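Local coordinates for CELL WALL surface anchor family protein (Streptococcus pneumoniae, PDB 2WW8) that acts as an adhesin of the pneumococcal pilus, probably attaching the bacterium to host cells, at residues 456-460 against 461-465; 473-477 against 478-482; 494-498 against 499-503. All blocks are in the same frame, centred on the assembly; numbering follows the deposited sequence. Where two conformers were deposited one is given.

Contact 1 of 3, residues 456-460 against 461-465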
loop_
_atom_site.group_PDB
_atom_site.type_symbol
_atom_site.label_atom_id
_atom_site.label_comp_id
_atom_site.label_asym_id
_atom_site.label_seq_id
_atom_site.Cartn_x
_atom_site.Cartn_y
_atom_site.Cartn_z
ATOM N N VAL A 456 -21.596 43.148 47.875
ATOM C CA VAL A 456 -20.722 41.955 47.843
ATOM C C VAL A 456 -20.557 41.488 49.277
ATOM O O VAL A 456 -20.297 42.294 50.185
ATOM C CB VAL A 456 -19.326 42.262 47.253
ATOM C CG1 VAL A 456 -18.409 40.984 47.204
ATOM C CG2 VAL A 456 -19.501 42.867 45.879
ATOM N N TYR A 457 -20.739 40.188 49.493
ATOM C CA TYR A 457 -20.640 39.579 50.806
ATOM C C TYR A 457 -19.407 38.706 50.898
ATOM O O TYR A 457 -19.026 38.104 49.911
ATOM C CB TYR A 457 -21.851 38.705 51.096
ATOM C CG TYR A 457 -23.081 39.555 51.257
ATOM C CD1 TYR A 457 -23.387 40.120 52.491
ATOM C CD2 TYR A 457 -23.918 39.786 50.175
ATOM C CE1 TYR A 457 -24.500 40.937 52.652
ATOM C CE2 TYR A 457 -25.050 40.586 50.325
ATOM C CZ TYR A 457 -25.322 41.163 51.538
ATOM O OH TYR A 457 -26.451 41.950 51.667
ATOM N N GLU A 458 -18.798 38.642 52.074
ATOM C CA GLU A 458 -17.721 37.686 52.319
ATOM C C GLU A 458 -17.858 37.285 53.783
ATOM O O GLU A 458 -18.111 38.139 54.646
ATOM C CB GLU A 458 -16.375 38.387 52.082
ATOM C CG GLU A 458 -15.188 37.525 51.721
ATOM C CD GLU A 458 -13.963 38.346 51.360
ATOM O OE1 GLU A 458 -14.054 39.224 50.474
ATOM O OE2 GLU A 458 -12.896 38.104 51.959
ATOM N N LYS A 459 -17.701 35.989 54.048
ATOM C CA LYS A 459 -17.770 35.445 55.418
ATOM C C LYS A 459 -19.075 35.789 56.145
ATOM O O LYS A 459 -19.085 35.892 57.360
ATOM C CB LYS A 459 -16.596 35.888 56.305
ATOM C CG LYS A 459 -15.165 35.701 55.721
ATOM C CD LYS A 459 -14.075 36.166 56.733
ATOM C CE LYS A 459 -14.278 35.491 58.120
ATOM N NZ LYS A 459 -13.508 35.997 59.303
ATOM N N GLY A 460 -20.179 35.956 55.418
ATOM C CA GLY A 460 -21.425 36.245 56.105
ATOM C C GLY A 460 -21.691 37.722 56.301
ATOM O O GLY A 460 -22.657 38.055 56.985
ATOM N N ALA A 461 -20.870 38.619 55.737
ATOM C CA ALA A 461 -21.080 40.060 55.984
ATOM C C ALA A 461 -20.684 40.893 54.780
ATOM O O ALA A 461 -20.002 40.410 53.872
ATOM C CB ALA A 461 -20.360 40.536 57.247
ATOM N N PRO A 462 -21.120 42.153 54.726
ATOM C CA PRO A 462 -20.606 43.004 53.615
ATOM C C PRO A 462 -19.058 43.014 53.579
ATOM O O PRO A 462 -18.414 43.096 54.627
ATOM C CB PRO A 462 -21.172 44.395 53.965
ATOM C CG PRO A 462 -22.447 44.064 54.790
ATOM C CD PRO A 462 -22.028 42.898 55.614
ATOM N N ALA A 463 -18.517 42.947 52.378
ATOM C CA ALA A 463 -17.101 42.799 52.048
ATOM C C ALA A 463 -16.508 44.187 51.792
ATOM O O ALA A 463 -17.176 45.064 51.268
ATOM C CB ALA A 463 -16.963 41.967 50.792
ATOM N N ALA A 464 -15.256 44.388 52.199
ATOM C CA ALA A 464 -14.584 45.676 51.978
ATOM C C ALA A 464 -13.217 45.424 51.323
ATOM O O ALA A 464 -12.618 44.407 51.623
ATOM C CB ALA A 464 -14.447 46.398 53.285
ATOM N N PHE A 465 -12.752 46.284 50.411
ATOM C CA PHE A 465 -11.381 46.184 49.908
ATOM C C PHE A 465 -10.445 46.867 50.924
ATOM O O PHE A 465 -10.667 48.052 51.209
ATOM C CB PHE A 465 -11.357 46.964 48.604
ATOM C CG PHE A 465 -10.082 46.825 47.844
ATOM C CD1 PHE A 465 -9.764 45.604 47.232
ATOM C CD2 PHE A 465 -9.208 47.891 47.769
ATOM C CE1 PHE A 465 -8.566 45.457 46.521
ATOM C CE2 PHE A 465 -8.024 47.764 47.059
ATOM C CZ PHE A 465 -7.704 46.546 46.420
HETATM O O HOH W 1 -16.741 40.310 55.125
#

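Contact 2 of 3, residues 473-477 against 478-482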
loop_
_atom_site.group_PDB
_atom_site.type_symbol
_atom_site.label_atom_id
_atom_site.label_comp_id
_atom_site.label_asym_id
_atom_site.label_seq_id
_atom_site.Cartn_x
_atom_site.Cartn_y
_atom_site.Cartn_z
ATOM N N SER A 473 -3.619 57.668 50.858
ATOM C CA SER A 473 -3.676 58.960 50.135
ATOM C C SER A 473 -3.968 58.844 48.626
ATOM O O SER A 473 -4.798 59.561 48.067
ATOM C CB SER A 473 -2.423 59.792 50.372
ATOM O OG SER A 473 -2.282 59.925 51.790
ATOM N N GLU A 474 -3.271 57.927 47.979
ATOM C CA GLU A 474 -3.488 57.604 46.602
ATOM C C GLU A 474 -4.939 57.169 46.316
ATOM O O GLU A 474 -5.565 57.655 45.352
ATOM C CB GLU A 474 -2.479 56.504 46.247
ATOM C CG GLU A 474 -2.731 55.988 44.867
ATOM C CD GLU A 474 -1.860 54.781 44.562
ATOM O OE1 GLU A 474 -0.724 54.718 45.060
ATOM O OE2 GLU A 474 -2.308 53.864 43.862
ATOM N N MET A 475 -5.520 56.255 47.108
ATOM C CA MET A 475 -6.886 55.832 46.740
ATOM C C MET A 475 -7.916 56.893 47.106
ATOM O O MET A 475 -8.928 57.058 46.405
ATOM C CB MET A 475 -7.274 54.446 47.273
ATOM C CG MET A 475 -6.313 53.345 46.781
ATOM S SD MET A 475 -6.975 51.739 47.216
ATOM C CE MET A 475 -8.185 51.457 45.940
ATOM N N LYS A 476 -7.645 57.650 48.149
ATOM C CA LYS A 476 -8.507 58.762 48.465
ATOM C C LYS A 476 -8.441 59.852 47.344
ATOM O O LYS A 476 -9.459 60.373 46.885
ATOM C CB LYS A 476 -8.050 59.297 49.817
ATOM C CG LYS A 476 -8.678 60.593 50.148
ATOM C CD LYS A 476 -9.880 60.413 51.020
ATOM C CE LYS A 476 -9.914 61.625 51.936
ATOM N NZ LYS A 476 -11.370 61.606 52.290
ATOM N N ALA A 477 -7.252 60.149 46.832
ATOM C CA ALA A 477 -7.130 61.206 45.800
ATOM C C ALA A 477 -7.708 60.778 44.464
ATOM O O ALA A 477 -8.199 61.620 43.734
ATOM C CB ALA A 477 -5.697 61.699 45.631
ATOM N N ALA A 478 -7.696 59.477 44.175
ATOM C CA ALA A 478 -8.286 58.949 42.957
ATOM C C ALA A 478 -9.819 58.996 42.992
ATOM O O ALA A 478 -10.442 58.820 41.952
ATOM C CB ALA A 478 -7.788 57.522 42.685
ATOM N N GLY A 479 -10.406 59.224 44.171
ATOM C CA GLY A 479 -11.849 59.470 44.340
ATOM C C GLY A 479 -12.686 58.333 44.932
ATOM O O GLY A 479 -13.917 58.410 45.005
ATOM N N TYR A 480 -12.028 57.280 45.420
ATOM C CA TYR A 480 -12.756 56.228 46.114
ATOM C C TYR A 480 -13.308 56.637 47.487
ATOM O O TYR A 480 -12.760 57.480 48.215
ATOM C CB TYR A 480 -11.860 54.996 46.227
ATOM C CG TYR A 480 -11.478 54.384 44.896
ATOM C CD1 TYR A 480 -12.344 53.517 44.274
ATOM C CD2 TYR A 480 -10.240 54.565 44.327
ATOM C CE1 TYR A 480 -12.058 52.925 43.105
ATOM C CE2 TYR A 480 -9.891 53.933 43.113
ATOM C CZ TYR A 480 -10.808 53.121 42.505
ATOM O OH TYR A 480 -10.586 52.439 41.311
ATOM N N ALA A 481 -14.407 55.986 47.855
ATOM C CA ALA A 481 -15.025 56.220 49.158
ATOM C C ALA A 481 -14.224 55.436 50.192
ATOM O O ALA A 481 -14.666 54.385 50.677
ATOM C CB ALA A 481 -16.507 55.721 49.090
ATOM N N VAL A 482 -13.038 55.929 50.539
ATOM C CA VAL A 482 -12.219 55.265 51.541
ATOM C C VAL A 482 -12.668 55.617 52.979
ATOM O O VAL A 482 -12.815 56.778 53.369
ATOM C CB VAL A 482 -10.703 55.572 51.314
ATOM C CG1 VAL A 482 -9.870 54.515 52.014
ATOM C CG2 VAL A 482 -10.342 55.476 49.824
HETATM O O HOH W 2 -12.022 60.081 47.821
#

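Contact 3 of 3, residues 494-498 against 499-503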
loop_
_atom_site.group_PDB
_atom_site.type_symbol
_atom_site.label_atom_id
_atom_site.label_comp_id
_atom_site.label_asym_id
_atom_site.label_seq_id
_atom_site.Cartn_x
_atom_site.Cartn_y
_atom_site.Cartn_z
ATOM N N LEU A 494 -17.426 47.246 49.112
ATOM C CA LEU A 494 -17.636 46.791 47.752
ATOM C C LEU A 494 -19.078 46.472 47.340
ATOM O O LEU A 494 -19.826 45.840 48.113
ATOM C CB LEU A 494 -16.797 45.542 47.451
ATOM C CG LEU A 494 -15.294 45.636 47.734
ATOM C CD1 LEU A 494 -14.624 44.278 47.598
ATOM C CD2 LEU A 494 -14.603 46.758 46.883
ATOM N N ASN A 495 -19.395 46.826 46.099
ATOM C CA ASN A 495 -20.703 46.534 45.518
ATOM C C ASN A 495 -20.405 45.893 44.171
ATOM O O ASN A 495 -19.353 46.160 43.561
ATOM C CB ASN A 495 -21.539 47.797 45.221
ATOM C CG ASN A 495 -22.254 48.373 46.418
ATOM O OD1 ASN A 495 -22.229 47.866 47.538
ATOM N ND2 ASN A 495 -22.942 49.479 46.162
ATOM N N TRP A 496 -21.311 45.031 43.686
ATOM C CA TRP A 496 -21.175 44.588 42.266
ATOM C C TRP A 496 -21.383 45.812 41.306
ATOM O O TRP A 496 -22.215 46.698 41.602
ATOM C CB TRP A 496 -22.299 43.563 41.953
ATOM C CG TRP A 496 -22.225 42.402 42.836
ATOM C CD1 TRP A 496 -23.079 42.090 43.852
ATOM C CD2 TRP A 496 -21.214 41.373 42.825
ATOM N NE1 TRP A 496 -22.655 40.962 44.489
ATOM C CE2 TRP A 496 -21.528 40.488 43.868
ATOM C CE3 TRP A 496 -20.080 41.127 42.033
ATOM C CZ2 TRP A 496 -20.758 39.353 44.164
ATOM C CZ3 TRP A 496 -19.309 40.002 42.317
ATOM C CH2 TRP A 496 -19.660 39.129 43.377
ATOM N N ARG A 497 -20.639 45.906 40.207
ATOM C CA ARG A 497 -20.843 46.997 39.242
ATOM C C ARG A 497 -22.200 46.891 38.520
ATOM O O ARG A 497 -22.778 45.780 38.436
ATOM C CB ARG A 497 -19.624 47.105 38.287
ATOM C CG ARG A 497 -19.614 46.139 37.137
ATOM C CD ARG A 497 -18.348 46.359 36.280
ATOM N NE ARG A 497 -18.399 45.685 34.983
ATOM C CZ ARG A 497 -17.956 44.455 34.766
ATOM N NH1 ARG A 497 -17.449 43.752 35.776
ATOM N NH2 ARG A 497 -18.068 43.900 33.551
ATOM N N GLU A 498 -22.724 48.058 38.102
ATOM C CA GLU A 498 -24.038 48.176 37.530
ATOM C C GLU A 498 -24.333 47.046 36.511
ATOM O O GLU A 498 -25.376 46.440 36.550
ATOM C CB GLU A 498 -24.196 49.504 36.787
ATOM C CG GLU A 498 -25.666 49.776 36.490
ATOM C CD GLU A 498 -26.180 49.077 35.192
ATOM O OE1 GLU A 498 -25.334 48.867 34.282
ATOM O OE2 GLU A 498 -27.398 48.722 35.025
ATOM N N SER A 499 -23.421 46.806 35.586
ATOM C CA SER A 499 -23.707 45.869 34.486
ATOM C C SER A 499 -23.860 44.394 34.895
ATOM O O SER A 499 -24.281 43.595 34.078
ATOM C CB SER A 499 -22.649 46.065 33.406
ATOM O OG SER A 499 -21.471 45.433 33.840
ATOM N N ILE A 500 -23.581 44.056 36.165
ATOM C CA ILE A 500 -23.690 42.705 36.703
ATOM C C ILE A 500 -25.029 42.542 37.423
ATOM O O ILE A 500 -25.436 41.417 37.693
ATOM C CB ILE A 500 -22.534 42.466 37.734
ATOM C CG1 ILE A 500 -21.132 42.652 37.134
ATOM C CG2 ILE A 500 -22.552 41.108 38.369
ATOM C CD1 ILE A 500 -20.849 42.099 35.781
ATOM N N LEU A 501 -25.681 43.657 37.788
ATOM C CA LEU A 501 -26.919 43.635 38.530
ATOM C C LEU A 501 -28.144 43.426 37.638
ATOM O O LEU A 501 -28.048 43.450 36.413
ATOM C CB LEU A 501 -27.088 45.019 39.204
ATOM C CG LEU A 501 -25.934 45.404 40.172
ATOM C CD1 LEU A 501 -26.081 46.880 40.650
ATOM C CD2 LEU A 501 -25.838 44.482 41.376
ATOM N N ALA A 502 -29.255 43.122 38.300
ATOM C CA ALA A 502 -30.583 43.039 37.691
ATOM C C ALA A 502 -30.864 44.442 37.111
ATOM O O ALA A 502 -30.307 45.462 37.558
ATOM C CB ALA A 502 -31.512 42.710 38.815
ATOM N N TYR A 503 -31.723 44.512 36.108
ATOM C CA TYR A 503 -32.085 45.794 35.502
ATOM C C TYR A 503 -33.547 45.694 35.014
ATOM O O TYR A 503 -34.050 44.588 34.777
ATOM C CB TYR A 503 -31.052 46.114 34.403
ATOM C CG TYR A 503 -31.199 45.204 33.188
ATOM C CD1 TYR A 503 -30.583 43.916 33.129
ATOM C CD2 TYR A 503 -31.946 45.634 32.087
ATOM C CE1 TYR A 503 -30.724 43.094 32.000
ATOM C CE2 TYR A 503 -32.080 44.797 30.954
ATOM C CZ TYR A 503 -31.482 43.562 30.914
ATOM O OH TYR A 503 -31.691 42.766 29.799
HETATM O O HOH W 3 -19.458 47.363 33.033
HETATM O O HOH W 4 -28.775 47.524 37.183
#

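Contact 1 of 3, residues 456-460 against 461-465
Glu-458 and Ala-461 grip each other twice through their backbones and close a tight beta hairpin. Glu-458 N donates to Ala-461 O at 2.8 Å in a nearly straight bond (165° at the hydrogen) that arrives close to the line of the carbonyl. In return, Ala-461 N reaches Glu-458 O at 3.0 Å. These bonds bracket a type I' turn whose inner corners, Lys-459 and Gly-460, both have positive phi; Gly-460 takes the second of them, the usual place for glycine in this turn.

One step along the hairpin, Tyr-457 and Pro-462 form a non-hydrogen-bonded pair, as suits a proline without an N-H. Here a CA-H...O contact from Tyr-457 CA gives Ala-461 O a further neighbour at 3.2 Å. Next, Ala-463 N donates to Val-456 O at 2.9 Å. Water 1 lies 2.6 Å from Glu-458 O and is placed to donate to it and to Pro-462 O, though it has more acceptors within range than protons.

The side chains add a thin apolar layer. Ala-463 CB touches Val-456 CG1 at 4.0 Å and also meets Glu-458 CB. With CG anti to its carbonyl carbon (chi1 -68°), Tyr-457 lays its ring obliquely beside the Ala-461-Pro-462 peptide, while its hydroxyl bonds to Asp-453. Beyond the hairpin, Val-456 and Ala-463 both make backbone bonds to Leu-494 of strand 489-496. The outcome is a surface hairpin held mainly by main-chain bonds: no charged side chain takes part in its bonds across the hairpin, and its register probably rests on the backbone bonds of Glu-458, Ala-461 and Ala-463.

Contact 2 of 3, residues 473-477 against 478-482
Met-475 turns CG anti to its carbonyl carbon (chi1 -58°) and, in one of its two conformers, bends at its thioether (chi3 80°), bringing CE over one face of the Tyr-480 ring. Tyr-480 makes the matching first turn, with CG likewise anti to its carbonyl carbon, and the two side chains cross at a slant. In that conformer the methyl stands 4.0 Å above the ring plane, displaced toward the rim, with CE 4.1 Å from Tyr-480 CD2. The same ring presents its edge to Met-475 O, which lies in the ring plane 3.5 Å from CD2. Nearer the backbone, Met-475 CB meets Val-482 CG2 at 4.1 Å, and this methyl also lies against the Met-475-Lys-476 peptide.

The backbone ends helix 469-477 in a Schellman motif. Ala-478 N still makes a helical bond to Glu-474 O; Gly-479, with positive phi, then reverses the chain. Its N donates to Lys-476 O, and Tyr-480 N reaches back to Met-475 O at 3.3 Å. Water 2 donates to Lys-476 O and to Tyr-480 O, 2.7 Å from each, tying the last turn to the departing loop.

Outside, Phe-465, Val-467 and Ile-492 continue the apolar surface round Met-475. Tyr-480 OH bonds to Arg-298 O, its ring has a cation-pi partner in Lys-297, and Glu-474 OE2 bonds to Tyr-307 OH. A helix end secured in two ways follows from this: loop amides and water meet carbonyls of the final turn, while Val-482 brings the returning loop back onto the helix through apolar contact.

Contact 3 of 3, residues 494-498 against 499-503
Leu-501 packs CD2 against Trp-496 CB at 3.7 Å, the close apolar touch of this turn, and its CG is 3.6 Å from Arg-497 O. CG2 of Ile-500 is a looser neighbour of the same tryptophan CB, at 4.4 Å. Here the chain leaves strand 489-496 and coils into a short 3-10 turn. Ile-500 N donates to Arg-497 O at 3.0 Å (162° at the hydrogen), followed by Leu-501 N to Glu-498 O.

Arg-497 has CG wedged between its backbone N and carbonyl carbon (chi1 82°) and runs extended to NE, carrying the guanidinium past Ile-500. There CD1 of the isoleucine lies over one face, 3.7 Å above the plane and offset toward the rim. NH1 is held beyond the turn by a salt bridge to Asp-444 and a hydrogen bond to Gly-290 O.

The water-mediated side contrasts with this packing. Water 3, at the guanidinium edge and in its plane, accepts from Arg-497 NE at 2.8 Å and donates to Ser-499 OG at 2.9 Å. On exposed Glu-498, water 4 links OE2 to Ala-502 O, donating to both, while OE1 forms a salt bridge with Arg-442, whose NH2 also bonds to Leu-501 O. The chemistry implies a division of labour: aliphatic contacts and backbone hydrogen bonds fix the turn, and the two charged side chains, each paired with an opposite charge that probably offsets its own, tether it to strand 442-443 and the loop after it.

Overall arrangement
The three contacts follow in series along one part of the chain, far from its centre. Contact 1 is the hairpin leading into strand 461-467; helix 469-477 comes next and ends in contact 2, and strand 489-496 then runs back to contact 3. The centres of contacts 1 and 3 are about 15 Å apart, and both reach one sheet, in which strands 461-467 and 489-496 are antiparallel neighbours. The centre of contact 2 is about 20 Å from that of contact 1, which it touches through Met-475 and Phe-465, and about 21 Å from that of contact 3, which it does not touch. All three lie at one end of the elongated adhesin, distant from its C-terminal end, where contact with a host surface would be possible.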